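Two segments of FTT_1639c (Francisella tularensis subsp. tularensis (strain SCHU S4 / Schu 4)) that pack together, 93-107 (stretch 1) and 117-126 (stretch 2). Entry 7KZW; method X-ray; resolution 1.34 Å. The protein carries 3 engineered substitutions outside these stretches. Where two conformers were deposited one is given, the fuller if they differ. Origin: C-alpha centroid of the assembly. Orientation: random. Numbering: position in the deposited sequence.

Stretch 1, residues 93-107: KLECKGKDSNIDYKV
Stretch 2 (117-126) DRVGNLSYLV

Strand 102-107 of stretch 1 pairs antiparallel with strand 117-123 of stretch 2. Their N-to-C directions differ by 177° and the axes approach to 4.7 Å. Three hydrogen-bonded pairs carry the ladder. Ile103 N donates to Leu122 O at 2.8 Å, and Leu122 N returns to Ile103 O at 3.1 Å. Tyr105 N reaches Gly120 O at 3.0 Å, and Gly120 N reaches Tyr105 O at 3.1 Å. Val107 N to Arg118 O is 2.8 Å, and Arg118 N to Val107 O is 2.9 Å. The non-hydrogen-bonded pairs Asp104-Asn121 and Lys106-Val119 lie between them, with CA-CA distances of 4.5 and 4.4 Å; Asn102-Ser123, CA-CA 4.1 Å, closes the end beyond Ile103-Leu122.

Asn121 (chi1 t, chi2 -85°) bridges two residues of the opposing strand. Its ND2 donates to Asn102 OD1 at 2.9 Å and to Asp104 OD1 at 3.0 Å. Asn102 is t and Asp104 is m.

Past the ladder, a type I turn runs from Gly98 to Ser101. Ser101 OG (chi1 p) donates to Gly98 O at 2.8 Å. Tyr124 N makes a weak bond to Ser101 O at 3.3 Å. Water 1 joins Lys99 O, Ser101 O and Leu125 N. Ser123 (p) caps the helix that follows: its OG accepts from Val126 N at 3.0 Å.

Tyr105 (chi1 p, chi2 86°) lays its ring over Gly120, whose CA is 4.0 Å from the ring centroid. An ideal CB on Gly120 would lie 2.4 Å from Tyr105 OH, a clash. Water 2 links Tyr105 OH to Asn121 O.

Leu122 (t, p) shares this face of the sheet. Its CD2 lies 3.6 Å from Leu94 CG, and its CB 3.9 Å from Ile103 CG2. Leu94 is t, p; Ile103 is t, t. Cys96 SG (p) packs 4.0 Å from Tyr124 CB (t).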

# COMPACT_ATOMS: atom_id res chain seq x y z
N LYS A 93 -3.19 -1.11 -0.18
CA LYS A 93 -3.32 -2.51 -0.61
C LYS A 93 -2.85 -2.62 -2.05
O LYS A 93 -3.43 -2.01 -2.95
CB LYS A 93 -4.75 -2.98 -0.56
CG LYS A 93 -4.82 -4.49 -0.80
CD LYS A 93 -6.29 -4.91 -0.75
CE LYS A 93 -6.41 -6.44 -0.96
NZ LYS A 93 -7.85 -6.91 -0.94
N LEU A 94 -1.77 -3.35 -2.30
CA LEU A 94 -1.28 -3.58 -3.68
C LEU A 94 -1.82 -4.93 -4.11
O LEU A 94 -1.58 -5.94 -3.44
CB LEU A 94 0.24 -3.61 -3.68
CG LEU A 94 0.86 -3.92 -5.05
CD1 LEU A 94 0.44 -2.96 -6.13
CD2 LEU A 94 2.38 -3.95 -4.87
N GLU A 95 -2.61 -4.94 -5.19
CA GLU A 95 -3.31 -6.15 -5.65
C GLU A 95 -2.83 -6.51 -7.04
O GLU A 95 -2.54 -5.62 -7.86
CB GLU A 95 -4.83 -5.87 -5.81
CG GLU A 95 -5.53 -5.58 -4.53
CD GLU A 95 -7.04 -5.46 -4.73
OE1 GLU A 95 -7.50 -5.20 -5.87
OE2 GLU A 95 -7.76 -5.63 -3.75
N CYS A 96 -2.68 -7.74 -7.27
CA CYS A 96 -2.48 -8.24 -8.68
C CYS A 96 -3.58 -9.27 -9.11
O CYS A 96 -4.24 -9.95 -8.28
CB CYS A 96 -1.09 -8.87 -8.80
SG CYS A 96 -0.85 -10.39 -7.83
N LYS A 97 -3.86 -9.24 -10.38
CA LYS A 97 -4.89 -10.11 -10.90
C LYS A 97 -4.37 -10.76 -12.16
O LYS A 97 -4.04 -10.05 -13.12
CB LYS A 97 -6.17 -9.31 -11.21
CG LYS A 97 -7.26 -10.05 -11.95
CD LYS A 97 -8.01 -10.98 -11.04
CE LYS A 97 -9.31 -11.41 -11.73
NZ LYS A 97 -9.95 -12.55 -11.00
N GLY A 98 -4.40 -12.09 -12.22
CA GLY A 98 -4.04 -12.81 -13.43
C GLY A 98 -2.73 -13.55 -13.30
O GLY A 98 -1.82 -13.14 -12.56
N LYS A 99 -2.62 -14.65 -14.05
CA LYS A 99 -1.45 -15.53 -13.97
C LYS A 99 -0.15 -14.78 -14.15
O LYS A 99 0.84 -15.07 -13.46
CB LYS A 99 -1.59 -16.67 -15.02
CG LYS A 99 -0.47 -17.71 -15.00
CD LYS A 99 -0.26 -18.37 -16.43
CE LYS A 99 1.21 -18.87 -16.56
NZ LYS A 99 2.05 -18.07 -17.54
N ASP A 100 -0.09 -13.87 -15.12
CA ASP A 100 1.15 -13.18 -15.45
C ASP A 100 1.24 -11.79 -14.84
O ASP A 100 2.10 -10.99 -15.24
CB ASP A 100 1.34 -13.03 -16.97
CG ASP A 100 1.34 -14.37 -17.68
OD1 ASP A 100 1.94 -15.31 -17.13
OD2 ASP A 100 0.73 -14.49 -18.77
N SER A 101 0.40 -11.50 -13.86
CA SER A 101 0.44 -10.17 -13.25
C SER A 101 1.77 -9.94 -12.55
O SER A 101 2.37 -10.85 -11.95
CB SER A 101 -0.75 -9.98 -12.30
OG SER A 101 -0.70 -10.97 -11.29
N ASN A 102 2.24 -8.70 -12.61
CA ASN A 102 3.56 -8.35 -12.11
C ASN A 102 3.67 -6.85 -12.08
O ASN A 102 3.26 -6.18 -13.04
CB ASN A 102 4.57 -8.92 -13.09
CG ASN A 102 6.01 -8.54 -12.75
OD1 ASN A 102 6.52 -8.99 -11.75
ND2 ASN A 102 6.63 -7.70 -13.58
N ILE A 103 4.29 -6.33 -11.02
CA ILE A 103 4.54 -4.88 -10.95
C ILE A 103 5.86 -4.63 -10.21
O ILE A 103 6.16 -5.23 -9.17
CB ILE A 103 3.36 -4.16 -10.24
CG1 ILE A 103 3.63 -2.65 -10.22
CG2 ILE A 103 3.11 -4.71 -8.80
CD1 ILE A 103 2.44 -1.84 -9.72
N ASP A 104 6.64 -3.69 -10.73
CA ASP A 104 7.77 -3.10 -10.00
C ASP A 104 7.42 -1.66 -9.61
O ASP A 104 6.94 -0.87 -10.43
CB ASP A 104 8.98 -3.00 -10.92
CG ASP A 104 9.48 -4.35 -11.34
OD1 ASP A 104 9.65 -5.25 -10.47
OD2 ASP A 104 9.82 -4.55 -12.54
N TYR A 105 7.67 -1.32 -8.34
CA TYR A 105 7.17 -0.04 -7.85
C TYR A 105 8.14 0.53 -6.81
O TYR A 105 9.03 -0.17 -6.27
CB TYR A 105 5.79 -0.20 -7.16
CG TYR A 105 5.86 -1.13 -5.99
CD1 TYR A 105 6.22 -0.65 -4.71
CD2 TYR A 105 5.62 -2.47 -6.13
CE1 TYR A 105 6.35 -1.53 -3.66
CE2 TYR A 105 5.70 -3.35 -5.05
CZ TYR A 105 6.09 -2.85 -3.81
OH TYR A 105 6.23 -3.62 -2.70
N LYS A 106 7.97 1.85 -6.58
CA LYS A 106 8.64 2.54 -5.46
C LYS A 106 7.57 3.44 -4.84
O LYS A 106 6.85 4.13 -5.56
CB LYS A 106 9.82 3.38 -5.93
CG LYS A 106 10.46 4.19 -4.79
CD LYS A 106 11.74 4.92 -5.32
CE LYS A 106 12.53 5.63 -4.20
NZ LYS A 106 13.29 4.70 -3.33
N VAL A 107 7.42 3.38 -3.52
CA VAL A 107 6.50 4.23 -2.77
C VAL A 107 7.31 5.12 -1.86
O VAL A 107 8.19 4.63 -1.14
CB VAL A 107 5.55 3.38 -1.90
CG1 VAL A 107 4.65 4.28 -1.05
CG2 VAL A 107 4.76 2.37 -2.74
N ASP A 117 9.41 4.63 3.02
CA ASP A 117 9.72 4.18 1.67
C ASP A 117 9.43 2.70 1.51
O ASP A 117 9.60 1.91 2.46
CB ASP A 117 11.22 4.25 1.47
CG ASP A 117 11.73 5.63 1.33
OD1 ASP A 117 10.96 6.58 1.16
OD2 ASP A 117 12.97 5.77 1.43
N ARG A 118 9.11 2.29 0.29
CA ARG A 118 9.09 0.85 -0.01
C ARG A 118 9.47 0.71 -1.47
O ARG A 118 8.83 1.31 -2.34
CB ARG A 118 7.71 0.26 0.24
CG ARG A 118 7.68 -1.33 0.19
CD ARG A 118 7.60 -1.90 1.59
NE ARG A 118 8.00 -3.29 1.53
CZ ARG A 118 8.17 -4.04 2.59
NH1 ARG A 118 7.93 -3.57 3.81
NH2 ARG A 118 8.57 -5.30 2.42
N VAL A 119 10.47 -0.13 -1.78
CA VAL A 119 10.78 -0.53 -3.14
C VAL A 119 10.48 -2.03 -3.24
O VAL A 119 10.86 -2.79 -2.34
CB VAL A 119 12.24 -0.24 -3.48
CG1 VAL A 119 12.56 -0.68 -4.87
CG2 VAL A 119 12.53 1.26 -3.29
N GLY A 120 9.83 -2.44 -4.31
CA GLY A 120 9.49 -3.84 -4.31
C GLY A 120 8.83 -4.28 -5.61
O GLY A 120 8.79 -3.55 -6.60
N ASN A 121 8.43 -5.55 -5.60
CA ASN A 121 7.75 -6.19 -6.71
C ASN A 121 6.64 -7.05 -6.14
O ASN A 121 6.77 -7.61 -5.04
CB ASN A 121 8.76 -7.15 -7.44
CG ASN A 121 8.11 -8.05 -8.42
OD1 ASN A 121 7.61 -9.14 -8.06
ND2 ASN A 121 8.04 -7.63 -9.69
N LEU A 122 5.53 -7.16 -6.88
CA LEU A 122 4.52 -8.17 -6.58
C LEU A 122 4.19 -8.88 -7.88
O LEU A 122 4.05 -8.23 -8.93
CB LEU A 122 3.26 -7.49 -6.08
CG LEU A 122 2.13 -8.41 -5.63
CD1 LEU A 122 2.53 -9.33 -4.55
CD2 LEU A 122 0.91 -7.53 -5.18
N SER A 123 4.05 -10.21 -7.79
CA SER A 123 3.53 -10.96 -8.92
C SER A 123 2.70 -12.10 -8.39
O SER A 123 2.93 -12.62 -7.30
CB SER A 123 4.62 -11.56 -9.83
OG SER A 123 5.33 -12.56 -9.12
N TYR A 124 1.68 -12.50 -9.17
CA TYR A 124 0.88 -13.63 -8.74
C TYR A 124 1.77 -14.87 -8.61
O TYR A 124 1.62 -15.66 -7.66
CB TYR A 124 -0.30 -13.88 -9.70
CG TYR A 124 -1.05 -15.10 -9.27
CD1 TYR A 124 -2.03 -15.04 -8.26
CD2 TYR A 124 -0.76 -16.32 -9.84
CE1 TYR A 124 -2.67 -16.17 -7.81
CE2 TYR A 124 -1.40 -17.49 -9.38
CZ TYR A 124 -2.35 -17.38 -8.37
OH TYR A 124 -2.99 -18.55 -7.94
N LEU A 125 2.68 -15.07 -9.56
CA LEU A 125 3.53 -16.28 -9.55
C LEU A 125 4.30 -16.38 -8.23
O LEU A 125 4.29 -17.42 -7.55
CB LEU A 125 4.48 -16.25 -10.75
CG LEU A 125 5.51 -17.40 -10.85
CD1 LEU A 125 4.83 -18.74 -10.88
CD2 LEU A 125 6.34 -17.15 -12.09
N VAL A 126 4.96 -15.29 -7.84
CA VAL A 126 5.76 -15.36 -6.64
C VAL A 126 4.87 -15.47 -5.42
O VAL A 126 5.07 -16.32 -4.55
CB VAL A 126 6.70 -14.16 -6.56
CG1 VAL A 126 7.26 -14.06 -5.14
CG2 VAL A 126 7.82 -14.30 -7.57
O HOH W 1 2.68 -13.56 -12.13
O HOH W 2 5.33 -6.13 -3.09